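Local coordinates for lactate utilization protein C (Deinococcus radiodurans, PDB 2G40), which may function in L-lactate utilization and assembles as a homodimer of the LutC/YkgG family, at residues A[73-76]-A[77-80]; A[111-114]-A[115-119]; A[143-147]-A[148-152]. All coordinates share one frame; numbering follows the deposited sequence.

From the N terminus, interaction 1 turns the chain from edge strand 70-74 of the parallel sheet into helix 79-87. Interaction 2 follows at the other outermost strand, 109-111, where a cis-proline turn leads on to helix 119-124. Interaction 3 comes after strand 141-144 of the smaller mixed sheet and bends the chain into the loop that precedes strand 161-167. Each contact closes a tight local turn, and the three run in series without nesting or crossing. Interaction 1 stands apart, its nearest atoms about 10 Å from interaction 3. Interactions 2 and 3 do meet: Asp113 OD2 forms a salt bridge with Arg152 NE at 2.6 Å, tying the two loops together.

Interaction 1. Residues A[73-76]-A[77-80]; sequences HVSA and AELP
The Glu78 carboxylate is the flat group at the centre of this contact, and Ser75 and Val74 meet it from different sides. Ser75 OG sits above one side of its plane, displaced from the middle, 3.3 Å from Glu78 CD. Val74 lies on the other side of that plane, beyond the OE1 end, with Val74 CB 3.6 Å from Glu78 OE1. The backbone N-H of Ser75 reaches the anti side of the carboxylate: Ser75 N to Glu78 OE1 is 2.8 Å, nearly straight at 174°, with the donor 23° out of plane. Running the other way, Glu78 N gives its proton to Ser75 OG at 3.1 Å. These reciprocal bonds make a capping box, Ser-x-x-Glu, at the start of a helix. Ser75 OG can take its part because chi1 of 65° sets it between the backbone N and carbonyl carbon, facing forward over the turn toward Glu78 N. Glu78 stretches out beyond CG, which carries its carboxylate back to the Ser75 amide. A weak bond from Glu78 N to Ser75 O adds little, while Leu79 N also bonds to Ala76 O at 3.2 Å. With an alanine in place of Ser75, Glu78 N would probably be left with the weak link to that residue's carbonyl, and half of the capping box would be lost. Beneath the turn, Val74 CG2 packs 4.0 Å from Leu79 CA. The stretch is a strand-to-helix junction at one edge of the parallel sheet, consistent with a Rossmann-like fold. Val74, last in strand 70-74, pairs through its backbone with Val222 of strand 217-223 and Gly224 just past it; its side chain and that of Leu79 both rest on Ile221, and Leu79 also touches Trp103 as helix 79-87 sets off.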
loop_
_atom_site.group_PDB
_atom_site.type_symbol
_atom_site.label_atom_id
_atom_site.label_comp_id
_atom_site.label_asym_id
_atom_site.label_seq_id
_atom_site.Cartn_x
_atom_site.Cartn_y
_atom_site.Cartn_z
ATOM N N HIS A 73 23.303 0.820 -8.850
ATOM C CA HIS A 73 23.023 1.916 -9.759
ATOM C C HIS A 73 23.725 1.562 -11.070
ATOM O O HIS A 73 24.914 1.303 -11.083
ATOM C CB HIS A 73 23.542 3.240 -9.203
ATOM C CG HIS A 73 23.130 4.446 -10.005
ATOM N ND1 HIS A 73 23.381 5.729 -9.578
ATOM C CD2 HIS A 73 22.482 4.567 -11.187
ATOM C CE1 HIS A 73 22.925 6.589 -10.470
ATOM N NE2 HIS A 73 22.374 5.911 -11.458
ATOM N N VAL A 74 22.958 1.488 -12.151
ATOM C CA VAL A 74 23.474 1.071 -13.449
ATOM C C VAL A 74 23.037 2.061 -14.530
ATOM O O VAL A 74 22.157 2.880 -14.305
ATOM C CB VAL A 74 22.987 -0.379 -13.801
ATOM C CG1 VAL A 74 23.481 -1.382 -12.784
ATOM C CG2 VAL A 74 21.462 -0.430 -13.939
ATOM N N SER A 75 23.672 1.986 -15.700
ATOM C CA SER A 75 23.219 2.704 -16.886
ATOM C C SER A 75 22.010 2.007 -17.494
ATOM O O SER A 75 21.769 0.835 -17.227
ATOM C CB SER A 75 24.324 2.733 -17.940
ATOM O OG SER A 75 24.594 1.405 -18.412
ATOM N N ALA A 76 21.287 2.717 -18.361
ATOM C CA ALA A 76 20.174 2.109 -19.107
ATOM C C ALA A 76 20.618 0.857 -19.850
ATOM O O ALA A 76 19.891 -0.137 -19.870
ATOM C CB ALA A 76 19.589 3.091 -20.081
ATOM N N ALA A 77 21.803 0.923 -20.467
ATOM C CA ALA A 77 22.375 -0.195 -21.213
ATOM C C ALA A 77 22.626 -1.408 -20.328
ATOM O O ALA A 77 22.504 -2.547 -20.775
ATOM C CB ALA A 77 23.686 0.225 -21.875
ATOM N N GLU A 78 23.003 -1.145 -19.087
ATOM C CA GLU A 78 23.290 -2.192 -18.117
ATOM C C GLU A 78 22.030 -2.764 -17.466
ATOM O O GLU A 78 22.085 -3.821 -16.841
ATOM C CB GLU A 78 24.217 -1.628 -17.038
ATOM C CG GLU A 78 25.630 -1.337 -17.540
ATOM C CD GLU A 78 26.470 -0.517 -16.553
ATOM O OE1 GLU A 78 25.914 0.271 -15.746
ATOM O OE2 GLU A 78 27.708 -0.650 -16.610
ATOM N N LEU A 79 20.902 -2.073 -17.598
ATOM C CA LEU A 79 19.701 -2.446 -16.855
ATOM C C LEU A 79 19.247 -3.895 -17.066
ATOM O O LEU A 79 19.084 -4.611 -16.092
ATOM C CB LEU A 79 18.553 -1.470 -17.106
ATOM C CG LEU A 79 17.213 -1.793 -16.426
ATOM C CD1 LEU A 79 17.326 -1.830 -14.901
ATOM C CD2 LEU A 79 16.199 -0.781 -16.828
ATOM N N PRO A 80 19.035 -4.327 -18.321
ATOM C CA PRO A 80 18.575 -5.710 -18.491
ATOM C C PRO A 80 19.486 -6.727 -17.818
ATOM O O PRO A 80 18.994 -7.628 -17.155
ATOM C CB PRO A 80 18.520 -5.913 -20.006
ATOM C CG PRO A 80 19.072 -4.691 -20.615
ATOM C CD PRO A 80 19.128 -3.605 -19.595
#

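Interaction 2. Residues A[111-114]-A[115-119]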
loop_
_atom_site.group_PDB
_atom_site.type_symbol
_atom_site.label_atom_id
_atom_site.label_comp_id
_atom_site.label_asym_id
_atom_site.label_seq_id
_atom_site.Cartn_x
_atom_site.Cartn_y
_atom_site.Cartn_z
ATOM N N LEU A 111 6.224 -14.312 -16.170
ATOM C CA LEU A 111 4.814 -14.471 -15.859
ATOM C C LEU A 111 4.104 -13.162 -16.074
ATOM O O LEU A 111 4.521 -12.121 -15.589
ATOM C CB LEU A 111 4.581 -14.877 -14.397
ATOM C CG LEU A 111 5.221 -16.164 -13.895
ATOM C CD1 LEU A 111 5.144 -16.251 -12.371
ATOM C CD2 LEU A 111 4.558 -17.350 -14.552
ATOM N N ARG A 112 2.983 -13.231 -16.766
ATOM C CA ARG A 112 2.168 -12.070 -17.006
ATOM C C ARG A 112 0.908 -12.197 -16.172
ATOM O O ARG A 112 0.482 -13.305 -15.818
ATOM C CB ARG A 112 1.836 -11.939 -18.490
ATOM C CG ARG A 112 3.061 -11.743 -19.376
ATOM C CD ARG A 112 3.768 -10.449 -19.047
ATOM N NE ARG A 112 4.732 -10.134 -20.076
ATOM C CZ ARG A 112 5.307 -8.948 -20.242
ATOM N NH1 ARG A 112 5.050 -7.951 -19.406
ATOM N NH2 ARG A 112 6.166 -8.775 -21.237
ATOM N N ASP A 113 0.349 -11.040 -15.833
ATOM C CA ASP A 113 -0.786 -10.943 -14.942
ATOM C C ASP A 113 -2.084 -10.731 -15.700
ATOM O O ASP A 113 -3.028 -10.180 -15.153
ATOM C CB ASP A 113 -0.588 -9.783 -13.971
ATOM C CG ASP A 113 -1.518 -9.871 -12.798
ATOM O OD1 ASP A 113 -1.732 -11.007 -12.323
ATOM O OD2 ASP A 113 -2.030 -8.810 -12.365
ATOM N N GLU A 114 -2.104 -11.153 -16.961
ATOM C CA GLU A 114 -3.310 -11.163 -17.770
ATOM C C GLU A 114 -3.424 -12.564 -18.373
ATOM O O GLU A 114 -2.596 -12.938 -19.208
ATOM C CB GLU A 114 -3.216 -10.087 -18.872
ATOM C CG GLU A 114 -3.148 -8.622 -18.373
ATOM C CD GLU A 114 -1.750 -8.144 -17.936
ATOM O OE1 GLU A 114 -0.719 -8.589 -18.508
ATOM O OE2 GLU A 114 -1.685 -7.290 -17.022
ATOM N N PRO A 115 -4.407 -13.383 -17.920
ATOM C CA PRO A 115 -5.388 -13.102 -16.863
ATOM C C PRO A 115 -4.711 -13.057 -15.492
ATOM O O PRO A 115 -3.576 -13.532 -15.354
ATOM C CB PRO A 115 -6.363 -14.272 -16.967
ATOM C CG PRO A 115 -5.547 -15.394 -17.558
ATOM C CD PRO A 115 -4.566 -14.738 -18.475
ATOM N N PRO A 116 -5.405 -12.528 -14.473
ATOM C CA PRO A 116 -4.738 -12.285 -13.213
ATOM C C PRO A 116 -4.182 -13.560 -12.605
ATOM O O PRO A 116 -4.846 -14.604 -12.626
ATOM C CB PRO A 116 -5.839 -11.682 -12.328
ATOM C CG PRO A 116 -6.845 -11.194 -13.254
ATOM C CD PRO A 116 -6.826 -12.151 -14.413
ATOM N N LEU A 117 -2.949 -13.484 -12.121
ATOM C CA LEU A 117 -2.314 -14.622 -11.485
ATOM C C LEU A 117 -3.008 -14.924 -10.159
ATOM O O LEU A 117 -3.285 -14.022 -9.391
ATOM C CB LEU A 117 -0.838 -14.316 -11.227
ATOM C CG LEU A 117 0.018 -14.079 -12.487
ATOM C CD1 LEU A 117 1.248 -13.361 -12.141
ATOM C CD2 LEU A 117 0.356 -15.399 -13.166
ATOM N N SER A 118 -3.246 -16.196 -9.876
ATOM C CA SER A 118 -3.818 -16.575 -8.585
ATOM C C SER A 118 -2.825 -16.314 -7.452
ATOM O O SER A 118 -1.631 -16.188 -7.696
ATOM C CB SER A 118 -4.142 -18.059 -8.593
ATOM O OG SER A 118 -2.947 -18.812 -8.664
ATOM N N HIS A 119 -3.310 -16.290 -6.210
ATOM C CA HIS A 119 -2.412 -16.165 -5.048
ATOM C C HIS A 119 -1.310 -17.221 -5.102
ATOM O O HIS A 119 -0.145 -16.943 -4.824
ATOM C CB HIS A 119 -3.178 -16.338 -3.732
ATOM C CG HIS A 119 -4.233 -15.299 -3.499
ATOM N ND1 HIS A 119 -5.408 -15.563 -2.821
ATOM C CD2 HIS A 119 -4.302 -13.999 -3.875
ATOM C CE1 HIS A 119 -6.149 -14.469 -2.784
ATOM N NE2 HIS A 119 -5.501 -13.506 -3.418
HETATM O O HOH W 1 -1.618 -15.055 -16.139
#
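Asp113 and Leu117 face each other across a type VIb turn, whose cis peptide joins Glu114 to Pro115 in the loop between edge strand 109-111 and helix 119-124. The Asp113 carboxylate leans across the turn, its CG anti to the backbone N (chi1 -164°), and presents OD1 almost end-on to the amide of Leu117. That bond, Leu117 N to Asp113 OD1, is 2.8 Å long and nearly linear at 174°. OD2 of the same carboxylate is taken by Arg152 in a salt bridge, so the largely buried charge is held at both oxygens. The Leu117 side chain turns inward beside it: CG rests 3.5 Å from Asp113 OD1, and CD2 lies 3.4 Å from Arg112 O. Its other methyl, Leu117 CD1, packs 4.3 Å from Leu111 CB, bringing the loop back against the end of the strand, where both leucines also touch Ile94. On the outer side Pro116 packs against Val212 of the second subunit. A water bridges the two limbs of the loop, donating to Arg112 O at 2.8 Å and to Pro115 O at 2.6 Å.

Interaction 3. Residues A[143-147]-A[148-152]; sequences ILDHR and ADQGR
Arg147 O closes a type I turn by accepting from Gln150 N and also from Gly151 N, both at 2.9 Å. The buried Gln150 side chain then folds back over the chain, and four bonds fix its amide. Gln150 OE1 accepts from Asp145 N in the carbonyl plane, at 2.7 Å on a lone pair, and from His146 N, which comes from well above that plane at 3.1 Å. Gln150 NE2 gives its two protons to Asp145 OD1 at 3.0 Å and Asp149 OD1 at 2.9 Å. The Asp145 side chain crosses that of Gln150 at about a right angle, yet carboxylate and amide planes are just 15° apart. The other oxygen, Asp145 OD2, forms a salt bridge with Arg147 NE at 2.7 Å. The His146 ring meets Gly151 O at its edge, ND1 donating in the ring plane over 2.9 Å, while Leu144 CB lies over one face of the ring, toward its rim. Around the turn, His146 NE2 bonds to Thr193 of strand 192-196, which also pairs with Leu144 of strand 141-144. Arg147 NH2 reaches Ser185 of helix 175-187 and Glu188 just past it.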
loop_
_atom_site.group_PDB
_atom_site.type_symbol
_atom_site.label_atom_id
_atom_site.label_comp_id
_atom_site.label_asym_id
_atom_site.label_seq_id
_atom_site.Cartn_x
_atom_site.Cartn_y
_atom_site.Cartn_z
ATOM N N ILE A 143 7.633 4.727 -3.547
ATOM C CA ILE A 143 6.185 4.777 -3.686
ATOM C C ILE A 143 5.766 4.169 -5.018
ATOM O O ILE A 143 6.270 4.551 -6.083
ATOM C CB ILE A 143 5.649 6.200 -3.632
ATOM C CG1 ILE A 143 6.041 6.881 -2.315
ATOM C CG2 ILE A 143 4.093 6.182 -3.825
ATOM C CD1 ILE A 143 5.748 8.392 -2.254
ATOM N N LEU A 144 4.846 3.227 -4.924
ATOM C CA LEU A 144 4.168 2.673 -6.059
ATOM C C LEU A 144 2.787 3.265 -6.157
ATOM O O LEU A 144 2.065 3.343 -5.155
ATOM C CB LEU A 144 4.004 1.171 -5.896
ATOM C CG LEU A 144 5.233 0.328 -5.554
ATOM C CD1 LEU A 144 4.835 -1.138 -5.737
ATOM C CD2 LEU A 144 6.465 0.663 -6.386
ATOM N N ASP A 145 2.391 3.585 -7.383
ATOM C CA ASP A 145 1.022 3.999 -7.671
ATOM C C ASP A 145 0.297 3.033 -8.611
ATOM O O ASP A 145 -0.801 3.327 -9.053
ATOM C CB ASP A 145 0.946 5.456 -8.172
ATOM C CG ASP A 145 1.565 5.659 -9.552
ATOM O OD1 ASP A 145 2.115 4.706 -10.131
ATOM O OD2 ASP A 145 1.526 6.802 -10.032
ATOM N N HIS A 146 0.919 1.891 -8.896
ATOM C CA HIS A 146 0.245 0.735 -9.488
ATOM C C HIS A 146 -0.257 0.987 -10.886
ATOM O O HIS A 146 -1.260 0.443 -11.305
ATOM C CB HIS A 146 -0.809 0.246 -8.489
ATOM C CG HIS A 146 -0.189 -0.138 -7.186
ATOM N ND1 HIS A 146 0.630 -1.242 -7.069
ATOM C CD2 HIS A 146 -0.162 0.482 -5.983
ATOM C CE1 HIS A 146 1.096 -1.307 -5.836
ATOM N NE2 HIS A 146 0.613 -0.286 -5.154
ATOM N N ARG A 147 0.478 1.851 -11.580
ATOM C CA ARG A 147 0.323 2.048 -12.996
ATOM C C ARG A 147 0.854 0.809 -13.719
ATOM O O ARG A 147 1.228 -0.202 -13.087
ATOM C CB ARG A 147 1.009 3.341 -13.394
ATOM C CG ARG A 147 0.223 4.566 -12.941
ATOM C CD ARG A 147 1.040 5.809 -13.129
ATOM N NE ARG A 147 0.438 6.994 -12.537
ATOM C CZ ARG A 147 -0.500 7.749 -13.104
ATOM N NH1 ARG A 147 -0.995 7.445 -14.296
ATOM N NH2 ARG A 147 -0.975 8.810 -12.456
ATOM N N ALA A 148 0.861 0.858 -15.036
ATOM C CA ALA A 148 1.040 -0.360 -15.834
ATOM C C ALA A 148 2.397 -1.025 -15.611
ATOM O O ALA A 148 2.494 -2.241 -15.735
ATOM C CB ALA A 148 0.849 -0.043 -17.316
ATOM N N ASP A 149 3.431 -0.238 -15.291
ATOM C CA ASP A 149 4.779 -0.777 -15.047
ATOM C C ASP A 149 4.977 -1.289 -13.612
ATOM O O ASP A 149 6.061 -1.694 -13.251
ATOM C CB ASP A 149 5.875 0.240 -15.396
ATOM C CG ASP A 149 5.856 1.489 -14.489
ATOM O OD1 ASP A 149 4.850 1.741 -13.800
ATOM O OD2 ASP A 149 6.856 2.246 -14.504
ATOM N N GLN A 150 3.912 -1.269 -12.815
ATOM C CA GLN A 150 3.951 -1.675 -11.436
ATOM C C GLN A 150 2.936 -2.752 -11.108
ATOM O O GLN A 150 3.170 -3.610 -10.247
ATOM C CB GLN A 150 3.674 -0.456 -10.576
ATOM C CG GLN A 150 4.780 0.539 -10.619
ATOM C CD GLN A 150 4.282 1.868 -10.195
ATOM O OE1 GLN A 150 3.966 2.056 -9.033
ATOM N NE2 GLN A 150 4.148 2.778 -11.136
ATOM N N GLY A 151 1.801 -2.700 -11.786
ATOM C CA GLY A 151 0.770 -3.702 -11.625
ATOM C C GLY A 151 -0.047 -3.534 -10.377
ATOM O O GLY A 151 0.214 -2.660 -9.546
ATOM N N ARG A 152 -1.041 -4.399 -10.232
ATOM C CA ARG A 152 -1.945 -4.316 -9.076
ATOM C C ARG A 152 -1.214 -4.602 -7.779
ATOM O O ARG A 152 -0.114 -5.132 -7.777
ATOM C CB ARG A 152 -3.143 -5.247 -9.249
ATOM C CG ARG A 152 -2.785 -6.724 -9.282
ATOM C CD ARG A 152 -3.908 -7.556 -9.851
ATOM N NE ARG A 152 -3.458 -8.881 -10.193
ATOM C CZ ARG A 152 -3.643 -9.967 -9.447
ATOM N NH1 ARG A 152 -4.401 -9.947 -8.351
ATOM N NH2 ARG A 152 -3.141 -11.111 -9.852
HETATM O O HOH W 2 2.333 -3.889 -7.685
#